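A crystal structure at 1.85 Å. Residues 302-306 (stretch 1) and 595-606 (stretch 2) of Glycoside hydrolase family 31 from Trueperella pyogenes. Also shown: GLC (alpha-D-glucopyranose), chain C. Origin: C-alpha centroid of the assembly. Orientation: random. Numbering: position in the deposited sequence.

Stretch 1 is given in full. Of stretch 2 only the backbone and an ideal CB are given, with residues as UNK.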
# COMPACT_ATOMS: atom_id res chain seq x y z
N ASN A 302 7.91 -4.49 -16.89
CA ASN A 302 7.05 -5.68 -16.94
C ASN A 302 7.15 -6.47 -18.27
O ASN A 302 6.94 -7.68 -18.27
CB ASN A 302 5.59 -5.34 -16.63
CG ASN A 302 4.73 -6.59 -16.53
OD1 ASN A 302 4.10 -7.02 -17.52
ND2 ASN A 302 4.73 -7.21 -15.37
N GLU A 303 7.51 -5.78 -19.38
CA GLU A 303 7.58 -6.44 -20.68
C GLU A 303 8.93 -7.09 -20.97
O GLU A 303 9.16 -7.53 -22.09
CB GLU A 303 7.14 -5.48 -21.80
CG GLU A 303 5.67 -5.12 -21.59
CD GLU A 303 5.01 -4.39 -22.73
OE1 GLU A 303 3.77 -4.41 -22.74
OE2 GLU A 303 5.69 -3.77 -23.58
N TRP A 304 9.82 -7.16 -19.98
CA TRP A 304 11.03 -7.96 -20.12
C TRP A 304 10.66 -9.38 -19.69
O TRP A 304 10.87 -9.76 -18.54
CB TRP A 304 12.15 -7.42 -19.25
CG TRP A 304 12.50 -6.01 -19.54
CD1 TRP A 304 12.22 -5.28 -20.67
CD2 TRP A 304 13.26 -5.16 -18.70
NE1 TRP A 304 12.72 -4.02 -20.55
CE2 TRP A 304 13.36 -3.91 -19.35
CE3 TRP A 304 13.86 -5.33 -17.45
CZ2 TRP A 304 14.05 -2.84 -18.80
CZ3 TRP A 304 14.56 -4.23 -16.90
CH2 TRP A 304 14.64 -3.02 -17.57
N ASN A 305 10.10 -10.13 -20.63
CA ASN A 305 9.49 -11.43 -20.31
C ASN A 305 10.21 -12.62 -20.93
O ASN A 305 9.64 -13.71 -21.03
CB ASN A 305 8.00 -11.43 -20.60
CG ASN A 305 7.68 -11.49 -22.08
OD1 ASN A 305 8.44 -11.03 -22.93
ND2 ASN A 305 6.52 -12.06 -22.39
N THR A 306 11.46 -12.41 -21.33
CA THR A 306 12.31 -13.48 -21.83
C THR A 306 13.70 -13.18 -21.35
O THR A 306 14.04 -12.02 -21.03
CB THR A 306 12.35 -13.60 -23.39
OG1 THR A 306 12.99 -12.45 -23.96
CG2 THR A 306 10.98 -13.74 -23.98
N UNK A 595 1.74 -3.59 -21.08
CA UNK A 595 1.06 -2.91 -22.20
C UNK A 595 0.78 -3.91 -23.36
O UNK A 595 0.70 -3.52 -24.54
CB UNK A 595 1.91 -1.74 -22.70
N UNK A 596 0.63 -5.20 -23.03
CA UNK A 596 0.34 -6.28 -24.00
C UNK A 596 1.35 -6.35 -25.15
O UNK A 596 1.01 -6.77 -26.25
CB UNK A 596 -1.06 -6.09 -24.58
N UNK A 597 2.60 -5.95 -24.88
CA UNK A 597 3.64 -5.84 -25.89
C UNK A 597 3.19 -5.10 -27.16
O UNK A 597 3.61 -5.43 -28.26
CB UNK A 597 4.13 -7.24 -26.26
N UNK A 598 2.35 -4.09 -26.97
CA UNK A 598 1.89 -3.23 -28.06
C UNK A 598 2.95 -2.21 -28.41
O UNK A 598 3.96 -2.06 -27.72
CB UNK A 598 0.58 -2.53 -27.69
N UNK A 599 2.73 -1.53 -29.52
CA UNK A 599 3.62 -0.47 -29.95
C UNK A 599 3.07 0.88 -29.49
O UNK A 599 1.84 1.02 -29.41
CB UNK A 599 3.80 -0.50 -31.47
N UNK A 600 3.91 1.87 -29.19
CA UNK A 600 5.37 1.78 -29.11
C UNK A 600 5.80 1.21 -27.76
O UNK A 600 4.96 1.05 -26.86
CB UNK A 600 6.01 3.15 -29.33
N UNK A 601 7.08 0.89 -27.64
CA UNK A 601 7.65 0.37 -26.39
C UNK A 601 7.45 1.36 -25.26
O UNK A 601 7.64 2.56 -25.45
CB UNK A 601 9.14 0.06 -26.56
N UNK A 602 7.06 0.86 -24.09
CA UNK A 602 6.78 1.74 -22.96
C UNK A 602 7.81 1.67 -21.82
O UNK A 602 7.58 2.24 -20.78
CB UNK A 602 5.40 1.40 -22.40
N UNK A 603 8.95 1.01 -22.05
CA UNK A 603 10.01 0.96 -21.05
C UNK A 603 10.38 2.38 -20.59
O UNK A 603 10.40 3.31 -21.42
CB UNK A 603 11.24 0.24 -21.61
N UNK A 604 10.70 2.52 -19.30
CA UNK A 604 11.21 3.75 -18.71
C UNK A 604 12.74 3.77 -18.64
O UNK A 604 13.35 4.45 -17.80
CB UNK A 604 10.62 3.93 -17.31
N UNK A 605 13.36 3.02 -19.55
CA UNK A 605 14.81 3.10 -19.71
C UNK A 605 15.19 4.47 -20.28
O UNK A 605 14.42 5.07 -20.99
CB UNK A 605 15.32 1.98 -20.62
N UNK A 606 16.41 4.94 -19.98
CA UNK A 606 16.81 6.24 -20.50
C UNK A 606 16.78 6.33 -22.01
O UNK A 606 16.34 7.35 -22.58
CB UNK A 606 18.22 6.58 -20.01
C1 GLC C . 1.42 -7.61 -14.02
C2 GLC C . 0.03 -8.12 -14.45
C3 GLC C . -0.26 -9.50 -13.87
C4 GLC C . 0.90 -10.45 -14.17
C5 GLC C . 2.20 -9.85 -13.63
C6 GLC C . 3.41 -10.75 -13.89
O2 GLC C . -0.99 -7.21 -14.01
O3 GLC C . -1.48 -10.01 -14.42
O4 GLC C . 0.65 -11.72 -13.57
O5 GLC C . 2.43 -8.59 -14.27
O6 GLC C . 3.64 -10.87 -15.29

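Stretch 1 offers a carboxylate, Glu303, reaching toward stretch 2, and an indole, Trp304, whose NE1 faces the far end of it. At 595 the backbone N lies 2.7 Å from Glu303 OE1, and the ideal CB is only 3.3 Å from that oxygen. The main chain makes the bond here, so most side chains that turn away from the carboxylate would suit, except proline, which lacks the N-H. The residue is His595: its N donates to Glu303 OE1, while its ring leads away and ND1 meets water 4 at 2.8 Å.

Position 596 points away, with phi/psi of 55/29, a left-handed conformation that favours Gly or Asn but tolerates others. It is His596, whose side chain stays clear of stretch 1.

Position 597 is again left-handed. Its N, 2.9 Å from Glu303 OE1, donates a second hydrogen bond to the oxygen already bound by 595. CB points sideways, with Glu303 CB and the amide of Asn305 within reach of a longer side chain; a flat or polar one would suit. His597 lays one ring face over Glu303 CB, 4.0 Å from that atom to the ring centroid, a CH-pi contact. Water 1 links His597 NE2 (2.9 Å) to Asn302 O (2.9 Å).

Position 598 finds nothing of stretch 1 near its ideal CB, so many residues would do, proline excepted since the N-H is used. It is Glu598, whose N closes the turn onto His595 O at 3.0 Å. Position 599 is as free; it is Leu599. So is 600, although the cis peptide before it argues for proline; it is Pro600.

At 601 CB points sideways, and only a longer side chain could approach Glu303; Leu601 does so loosely. Position 602 also points sideways, leaving polar or long residues free to lead off; Arg602 does, while its N donates at 3.1 Å to water 2, which also lies 2.8 Å from Glu303 OE2.

Position 603 points toward Trp304, its ideal CB 4.6 Å from NE1. An indole donor at that range asks for a short acceptor: Asp, Asn or perhaps Ser. Asp603 answers with OD2, 3.0 Å from Trp304 NE1 and nearly linear at 168°.

Position 604 points sideways; stretch 1 sets no demand and many residues would suit. Arg604 NH1 donates to Arg602 O at 2.8 Å. Position 605 points toward the indole edge, where a small methyl-bearing residue fits: Thr605 sets CG2 3.9 Å from Trp304 CZ2. Position 606 is out of reach, and its phi of -59° suits proline among many others; it is Pro606.

Stretch 2 595-606: HHHELPLRDRTP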
# COMPACT_ATOMS: atom_id res chain seq x y z
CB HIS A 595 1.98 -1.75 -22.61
CG HIS A 595 1.47 -0.90 -23.72
ND1 HIS A 595 2.26 -0.55 -24.80
CD2 HIS A 595 0.27 -0.30 -23.91
CE1 HIS A 595 1.56 0.23 -25.60
NE2 HIS A 595 0.35 0.39 -25.10
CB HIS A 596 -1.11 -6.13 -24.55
CG HIS A 596 -2.17 -6.28 -23.50
ND1 HIS A 596 -2.73 -7.50 -23.19
CD2 HIS A 596 -2.76 -5.37 -22.70
CE1 HIS A 596 -3.62 -7.34 -22.23
NE2 HIS A 596 -3.66 -6.06 -21.91
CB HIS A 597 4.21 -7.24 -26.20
CG HIS A 597 4.90 -7.86 -25.03
ND1 HIS A 597 6.26 -8.10 -25.00
CD2 HIS A 597 4.42 -8.23 -23.82
CE1 HIS A 597 6.58 -8.60 -23.83
NE2 HIS A 597 5.49 -8.68 -23.09
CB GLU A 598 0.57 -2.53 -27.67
CG GLU A 598 -0.61 -3.48 -27.67
CD GLU A 598 -1.82 -2.99 -26.92
OE1 GLU A 598 -1.91 -1.79 -26.59
OE2 GLU A 598 -2.72 -3.84 -26.69
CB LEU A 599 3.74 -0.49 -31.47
CG LEU A 599 4.27 -1.80 -32.07
CD1 LEU A 599 4.27 -1.69 -33.59
CD2 LEU A 599 5.67 -2.11 -31.54
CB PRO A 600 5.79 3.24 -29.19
CG PRO A 600 4.68 3.98 -28.47
CD PRO A 600 3.43 3.23 -28.83
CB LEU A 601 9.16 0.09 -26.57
CG LEU A 601 9.93 -0.71 -25.51
CD1 LEU A 601 9.27 -2.07 -25.30
CD2 LEU A 601 11.39 -0.86 -25.93
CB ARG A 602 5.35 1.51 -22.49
CG ARG A 602 4.37 2.25 -23.39
CD ARG A 602 3.00 2.27 -22.80
NE ARG A 602 2.06 3.05 -23.59
CZ ARG A 602 0.78 3.16 -23.28
NH1 ARG A 602 0.30 2.53 -22.23
NH2 ARG A 602 -0.04 3.87 -24.04
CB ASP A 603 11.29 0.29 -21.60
CG ASP A 603 11.09 -1.18 -22.02
OD1 ASP A 603 9.95 -1.74 -21.86
OD2 ASP A 603 12.09 -1.80 -22.48
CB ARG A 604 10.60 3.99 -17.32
CG ARG A 604 9.36 4.87 -17.35
CD ARG A 604 8.21 4.22 -18.10
NE ARG A 604 6.97 4.94 -17.84
CZ ARG A 604 5.86 4.89 -18.58
NH1 ARG A 604 5.78 4.17 -19.71
NH2 ARG A 604 4.82 5.60 -18.20
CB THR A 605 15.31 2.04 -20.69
OG1 THR A 605 14.62 2.19 -21.95
CG2 THR A 605 15.09 0.63 -20.12
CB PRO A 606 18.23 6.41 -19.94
CG PRO A 606 18.22 5.64 -18.66
CD PRO A 606 17.34 4.45 -18.95
O HOH W 1 5.45 -9.17 -20.24
O HOH W 2 7.21 -1.70 -22.39
O HOH W 3 9.42 -3.79 -20.02
O HOH W 4 4.93 -1.53 -24.98
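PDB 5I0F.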